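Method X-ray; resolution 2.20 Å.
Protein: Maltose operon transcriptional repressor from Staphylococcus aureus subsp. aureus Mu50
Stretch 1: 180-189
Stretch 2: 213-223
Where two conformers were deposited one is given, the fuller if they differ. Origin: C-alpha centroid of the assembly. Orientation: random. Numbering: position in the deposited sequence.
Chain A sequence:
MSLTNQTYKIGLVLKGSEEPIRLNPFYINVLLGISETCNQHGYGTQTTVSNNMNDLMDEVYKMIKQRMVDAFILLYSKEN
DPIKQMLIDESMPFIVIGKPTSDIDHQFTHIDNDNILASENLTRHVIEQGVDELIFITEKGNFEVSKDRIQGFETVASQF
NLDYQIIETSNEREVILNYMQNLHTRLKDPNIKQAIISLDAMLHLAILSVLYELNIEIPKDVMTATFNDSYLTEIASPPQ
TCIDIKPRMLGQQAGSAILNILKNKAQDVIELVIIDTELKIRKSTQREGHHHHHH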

# COMPACT_ATOMS: atom_id res chain seq x y z
N MET A 180 -20.81 12.49 6.97
CA MET A 180 -21.63 11.96 5.88
C MET A 180 -23.08 11.74 6.30
O MET A 180 -23.97 11.85 5.46
N GLN A 181 -23.32 11.45 7.59
CA GLN A 181 -24.69 11.40 8.15
C GLN A 181 -25.43 12.71 7.96
O GLN A 181 -26.60 12.71 7.55
N ASN A 182 -24.75 13.82 8.25
CA ASN A 182 -25.26 15.17 7.99
C ASN A 182 -25.70 15.44 6.56
O ASN A 182 -26.61 16.24 6.33
N LEU A 183 -25.06 14.78 5.60
CA LEU A 183 -25.30 15.04 4.18
C LEU A 183 -26.20 13.99 3.56
O LEU A 183 -26.63 14.15 2.42
N HIS A 184 -26.50 12.95 4.33
CA HIS A 184 -27.19 11.75 3.86
C HIS A 184 -28.46 12.01 3.05
O HIS A 184 -28.62 11.47 1.95
N THR A 185 -29.35 12.87 3.57
CA THR A 185 -30.60 13.22 2.91
C THR A 185 -30.40 13.94 1.57
O THR A 185 -31.07 13.61 0.59
N ARG A 186 -29.46 14.88 1.51
CA ARG A 186 -29.17 15.57 0.25
C ARG A 186 -28.44 14.64 -0.74
O ARG A 186 -28.72 14.67 -1.94
N LEU A 187 -27.55 13.81 -0.20
CA LEU A 187 -26.82 12.82 -0.99
C LEU A 187 -27.74 11.78 -1.62
O LEU A 187 -27.36 11.11 -2.58
N LYS A 188 -28.96 11.66 -1.09
CA LYS A 188 -29.96 10.71 -1.58
C LYS A 188 -31.04 11.39 -2.42
O LYS A 188 -31.93 10.72 -2.95
N ASP A 189 -30.98 12.71 -2.53
CA ASP A 189 -31.93 13.47 -3.35
C ASP A 189 -31.62 13.28 -4.84
O ASP A 189 -30.54 13.66 -5.30
N GLU A 213 -21.49 2.04 3.94
CA GLU A 213 -22.25 1.81 5.17
C GLU A 213 -23.61 2.51 5.16
O GLU A 213 -24.58 1.99 5.70
N LEU A 214 -23.68 3.67 4.51
CA LEU A 214 -24.89 4.48 4.46
C LEU A 214 -25.73 4.22 3.23
O LEU A 214 -26.76 4.88 3.04
N ASN A 215 -25.30 3.26 2.42
CA ASN A 215 -25.94 2.90 1.15
C ASN A 215 -26.06 4.05 0.17
O ASN A 215 -27.03 4.15 -0.57
N ILE A 216 -25.05 4.92 0.17
CA ILE A 216 -24.95 6.03 -0.78
C ILE A 216 -24.14 5.53 -1.99
O ILE A 216 -22.91 5.45 -1.93
N GLU A 217 -24.85 5.17 -3.06
CA GLU A 217 -24.23 4.43 -4.17
C GLU A 217 -23.62 5.30 -5.26
O GLU A 217 -24.11 6.37 -5.59
N ILE A 218 -22.52 4.80 -5.82
CA ILE A 218 -21.64 5.55 -6.69
C ILE A 218 -21.56 4.80 -8.01
O ILE A 218 -21.37 3.59 -8.00
N PRO A 219 -21.73 5.50 -9.14
CA PRO A 219 -22.02 6.94 -9.34
C PRO A 219 -23.48 7.39 -9.19
O PRO A 219 -23.73 8.61 -9.23
N LYS A 220 -24.42 6.45 -9.02
CA LYS A 220 -25.87 6.76 -8.96
C LYS A 220 -26.31 7.90 -8.01
O LYS A 220 -26.99 8.84 -8.42
N ASP A 221 -25.94 7.82 -6.74
CA ASP A 221 -26.34 8.88 -5.81
C ASP A 221 -25.36 10.04 -5.92
O ASP A 221 -25.76 11.18 -6.04
N VAL A 222 -24.06 9.71 -5.87
CA VAL A 222 -23.00 10.70 -5.98
C VAL A 222 -21.83 10.17 -6.80
O VAL A 222 -21.55 8.98 -6.81
N MET A 223 -21.16 11.08 -7.49
CA MET A 223 -19.93 10.76 -8.21
C MET A 223 -18.73 11.03 -7.29
O MET A 223 -18.77 11.92 -6.43

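A single lysine beside a helix can draw three residues of a neighbouring segment around its ammonium group, and Lys-188 is a clear example. Its CA-to-CB bond points sideways, yet an off-well chi1 of -136°, followed by p, t and p, brings the chain round to the second stretch. There Lys-188 NZ forms a salt bridge with Asp-221, donating a hydrogen bond to OD2 at 3.1 Å, and a weak one to the backbone O of Asn-215 at 3.2 Å; a longer salt bridge joins NZ to Glu-217 OE2 at 4.0 Å. Asp-221, chi1 m, does double duty, since its OD2 also accepts a hydrogen bond from Glu-217 N at 2.9 Å, so the carboxylate that holds the lysine also braces its own loop.

Beside this polar cluster lies an apolar seam. Leu-187 (m, t) points toward the second stretch and forks: CD1 meets Ile-216 CD1 at 3.7 Å, while CD2 meets Val-222 CG1 at 3.5 Å. Ile-216 (m, t) starts sideways but extends its end inward. About two turns before Leu-187, Met-180 points its CB toward the second stretch, though its end leads away; there Leu-214 (m, t) points in, its CD1 3.8 Å from Met-180 CB. Between Met-180 and Leu-187 in sequence, His-184 (chi1 t) sets CD2 3.9 Å from Ile-216 CD1, with its ring oblique to that methyl.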

# COMPACT_ATOMS: atom_id res chain seq x y z
CB MET A 180 -21.04 10.68 5.26
CG MET A 180 -19.69 10.84 4.51
SD MET A 180 -19.69 12.00 3.13
CE MET A 180 -18.96 13.46 3.88
CB GLN A 181 -24.67 11.03 9.63
CG GLN A 181 -24.73 9.53 9.90
CD GLN A 181 -24.42 9.17 11.35
OE1 GLN A 181 -24.07 10.04 12.17
NE2 GLN A 181 -24.56 7.88 11.68
CB ASN A 182 -24.21 16.20 8.38
CG ASN A 182 -24.41 16.74 9.76
OD1 ASN A 182 -24.97 17.83 9.93
ND2 ASN A 182 -23.98 15.99 10.77
CB LEU A 183 -23.97 15.07 3.42
CG LEU A 183 -23.01 16.23 3.70
CD1 LEU A 183 -21.68 16.02 3.00
CD2 LEU A 183 -23.64 17.57 3.30
CB HIS A 184 -27.45 10.83 5.05
CG HIS A 184 -28.02 9.49 4.69
ND1 HIS A 184 -28.84 8.78 5.54
CD2 HIS A 184 -27.90 8.74 3.57
CE1 HIS A 184 -29.19 7.65 4.97
NE2 HIS A 184 -28.64 7.60 3.78
CB THR A 185 -31.55 14.06 3.83
OG1 THR A 185 -31.70 13.39 5.10
CG2 THR A 185 -32.94 14.22 3.20
CB ARG A 186 -28.38 16.87 0.48
CG ARG A 186 -28.39 17.81 -0.73
CD ARG A 186 -28.37 19.27 -0.31
NE ARG A 186 -28.50 20.20 -1.43
CZ ARG A 186 -29.65 20.59 -1.97
NH1 ARG A 186 -29.64 21.45 -2.98
NH2 ARG A 186 -30.82 20.13 -1.50
CB LEU A 187 -25.72 12.14 -0.15
CG LEU A 187 -24.53 13.00 0.32
CD1 LEU A 187 -23.50 12.17 1.07
CD2 LEU A 187 -23.84 13.76 -0.81
CB LYS A 188 -30.59 9.98 -0.39
CG LYS A 188 -30.73 8.48 -0.58
CD LYS A 188 -29.45 7.74 -0.23
CE LYS A 188 -29.68 6.24 -0.18
NZ LYS A 188 -29.72 5.62 -1.54
CB ASP A 189 -31.91 14.95 -2.98
CG ASP A 189 -33.17 15.68 -3.43
OD1 ASP A 189 -33.81 16.32 -2.57
OD2 ASP A 189 -33.52 15.63 -4.63
CB GLU A 213 -21.42 2.20 6.40
CG GLU A 213 -22.05 1.83 7.75
CD GLU A 213 -21.07 1.83 8.92
OE1 GLU A 213 -21.28 1.05 9.86
OE2 GLU A 213 -20.09 2.61 8.90
CB LEU A 214 -24.52 5.96 4.53
CG LEU A 214 -23.89 6.46 5.84
CD1 LEU A 214 -23.56 7.93 5.70
CD2 LEU A 214 -24.83 6.24 7.01
CB ASN A 215 -27.29 2.21 1.38
CG ASN A 215 -27.72 1.35 0.20
OD1 ASN A 215 -28.90 1.32 -0.16
ND2 ASN A 215 -26.77 0.65 -0.42
CB ILE A 216 -24.29 7.26 -0.13
CG1 ILE A 216 -25.08 7.68 1.12
CG2 ILE A 216 -24.21 8.40 -1.12
CD1 ILE A 216 -24.38 8.71 1.97
CB GLU A 217 -25.18 3.36 -4.74
CG GLU A 217 -26.51 3.84 -5.28
CD GLU A 217 -27.64 2.83 -5.04
OE1 GLU A 217 -27.45 1.63 -5.32
OE2 GLU A 217 -28.72 3.25 -4.56
CB ILE A 218 -20.22 5.63 -6.07
CG1 ILE A 218 -20.30 6.10 -4.62
CG2 ILE A 218 -19.29 6.54 -6.89
CD1 ILE A 218 -19.03 5.88 -3.81
CB PRO A 219 -21.58 7.17 -10.79
CG PRO A 219 -21.90 5.88 -11.45
CD PRO A 219 -21.56 4.81 -10.44
CB LYS A 220 -26.68 5.50 -8.67
CG LYS A 220 -28.19 5.73 -8.72
CD LYS A 220 -28.95 4.56 -8.14
CE LYS A 220 -30.46 4.79 -8.27
NZ LYS A 220 -31.24 3.67 -7.68
CB ASP A 221 -26.46 8.39 -4.37
CG ASP A 221 -27.65 7.47 -4.15
OD1 ASP A 221 -28.76 7.81 -4.60
OD2 ASP A 221 -27.47 6.42 -3.50
CB VAL A 222 -22.43 11.17 -4.59
CG1 VAL A 222 -23.44 12.00 -3.84
CG2 VAL A 222 -21.93 9.99 -3.74
CB MET A 223 -19.82 11.58 -9.51
CG MET A 223 -20.83 11.22 -10.66
SD MET A 223 -20.58 12.18 -12.20
CE MET A 223 -20.00 13.74 -11.58